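Long-range contact in tRNA delta(2)-isopentenylpyrophosphate transferase (Bacillus halodurans, PDB 3EXA), which probably transfers a dimethylallyl group onto the adenine at position 37 of tRNAs that read codons beginning with uridine: residues V6-P11 with F96-T101. Residues are numbered along the deposited sequence; the frame is centred on the assembly and turned at random.
Sequences VAIVGP and FLVGGT
V6 sits beside F96 on the neighbouring parallel strand. Its CB lies over one face of the F96 ring, 4.0 Å from the centroid and offset toward the rim, a CH-pi contact. V6 CG1, anti to the backbone N (chi1 178°), comes within 3.5 Å of F96 CE1. The V6 carbonyl O takes the amide of L97, N to O 2.8 Å. A7 pairs with L97, and their side chains lie on the opposite face of the sheet, CB to CB 4.4 Å. I8 bonds at both ends: its N gives to L97 O at 2.9 Å, and its O accepts G99 N at 3.0 Å. I8 CD1 lies at the edge of the F96 ring, near its plane, 3.9 Å from F96 CD1, and also touches V98 CG2. Helix 16-25 packs on I8, F96 and V98. An alanine at F96 would probably leave V6 CB and I8 CD1 without their aromatic partner and open a gap beside L23 of helix 16-25. Beyond V9 the first strand turns at G10 into the predicted ATP-binding P-loop, whose K16 is held by P11 O. The backbone bonds thus fix two central strands of the P-loop NTPase sheet in register, and apolar side chains on the I8 face pack against the helix after the P-loop.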
loop_
_atom_site.group_PDB
_atom_site.type_symbol
_atom_site.label_atom_id
_atom_site.label_comp_id
_atom_site.label_asym_id
_atom_site.label_seq_id
_atom_site.Cartn_x
_atom_site.Cartn_y
_atom_site.Cartn_z
ATOM N N VAL A 6 -33.907 3.154 -5.668
ATOM C CA VAL A 6 -34.652 3.847 -4.622
ATOM C C VAL A 6 -34.010 3.535 -3.274
ATOM O O VAL A 6 -33.751 2.374 -2.970
ATOM C CB VAL A 6 -36.137 3.395 -4.565
ATOM C CG1 VAL A 6 -36.844 4.114 -3.417
ATOM C CG2 VAL A 6 -36.842 3.694 -5.888
ATOM N N ALA A 7 -33.735 4.565 -2.474
ATOM C CA ALA A 7 -33.148 4.343 -1.156
ATOM C C ALA A 7 -34.090 4.855 -0.075
ATOM O O ALA A 7 -34.631 5.955 -0.184
ATOM C CB ALA A 7 -31.799 5.034 -1.043
ATOM N N ILE A 8 -34.308 4.035 0.948
ATOM C CA ILE A 8 -35.162 4.401 2.066
ATOM C C ILE A 8 -34.264 4.351 3.289
ATOM O O ILE A 8 -33.826 3.286 3.713
ATOM C CB ILE A 8 -36.326 3.408 2.248
ATOM C CG1 ILE A 8 -37.146 3.331 0.966
ATOM C CG2 ILE A 8 -37.209 3.843 3.413
ATOM C CD1 ILE A 8 -38.243 2.301 1.013
ATOM N N VAL A 9 -33.982 5.522 3.841
ATOM C CA VAL A 9 -33.106 5.645 4.990
ATOM C C VAL A 9 -33.864 6.257 6.162
ATOM O O VAL A 9 -34.947 6.810 5.983
ATOM C CB VAL A 9 -31.953 6.560 4.650
ATOM C CG1 VAL A 9 -31.272 6.072 3.371
ATOM C CG2 VAL A 9 -32.490 7.975 4.454
ATOM N N GLY A 10 -33.272 6.183 7.348
ATOM C CA GLY A 10 -33.899 6.726 8.539
ATOM C C GLY A 10 -33.480 5.909 9.750
ATOM O O GLY A 10 -32.954 4.812 9.590
ATOM N N PRO A 11 -33.683 6.418 10.973
ATOM C CA PRO A 11 -33.316 5.715 12.209
ATOM C C PRO A 11 -34.132 4.440 12.415
ATOM O O PRO A 11 -34.893 4.041 11.537
ATOM C CB PRO A 11 -33.594 6.756 13.288
ATOM C CG PRO A 11 -34.751 7.511 12.714
ATOM C CD PRO A 11 -34.315 7.711 11.279
ATOM N N PHE A 96 -34.416 -1.685 -4.371
ATOM C CA PHE A 96 -34.644 -0.886 -3.169
ATOM C C PHE A 96 -33.534 -1.103 -2.123
ATOM O O PHE A 96 -33.304 -2.229 -1.677
ATOM C CB PHE A 96 -36.000 -1.282 -2.551
ATOM C CG PHE A 96 -37.190 -0.536 -3.111
ATOM C CD1 PHE A 96 -37.690 0.591 -2.456
ATOM C CD2 PHE A 96 -37.824 -0.969 -4.271
ATOM C CE1 PHE A 96 -38.804 1.284 -2.949
ATOM C CE2 PHE A 96 -38.939 -0.284 -4.772
ATOM C CZ PHE A 96 -39.431 0.847 -4.104
ATOM N N LEU A 97 -32.843 -0.030 -1.748
ATOM C CA LEU A 97 -31.804 -0.102 -0.731
ATOM C C LEU A 97 -32.469 0.444 0.526
ATOM O O LEU A 97 -32.737 1.653 0.631
ATOM C CB LEU A 97 -30.594 0.761 -1.112
ATOM C CG LEU A 97 -29.362 0.711 -0.193
ATOM C CD1 LEU A 97 -28.809 -0.692 -0.124
ATOM C CD2 LEU A 97 -28.305 1.649 -0.719
ATOM N N VAL A 98 -32.735 -0.463 1.469
ATOM C CA VAL A 98 -33.429 -0.135 2.719
ATOM C C VAL A 98 -32.625 -0.260 4.006
ATOM O O VAL A 98 -31.872 -1.215 4.194
ATOM C CB VAL A 98 -34.715 -1.006 2.878
ATOM C CG1 VAL A 98 -35.469 -0.616 4.154
ATOM C CG2 VAL A 98 -35.607 -0.818 1.680
ATOM N N GLY A 99 -32.817 0.721 4.886
ATOM C CA GLY A 99 -32.150 0.750 6.172
ATOM C C GLY A 99 -30.655 0.866 6.039
ATOM O O GLY A 99 -30.156 1.319 5.006
ATOM N N GLY A 100 -29.941 0.464 7.091
ATOM C CA GLY A 100 -28.486 0.504 7.080
ATOM C C GLY A 100 -27.857 1.781 7.608
ATOM O O GLY A 100 -28.545 2.759 7.893
ATOM N N THR A 101 -26.537 1.765 7.756
ATOM C CA THR A 101 -25.828 2.945 8.229
ATOM C C THR A 101 -25.348 3.714 7.008
ATOM O O THR A 101 -25.165 3.137 5.934
ATOM C CB THR A 101 -24.588 2.589 9.076
ATOM O OG1 THR A 101 -23.546 2.114 8.212
ATOM C CG2 THR A 101 -24.923 1.512 10.094
#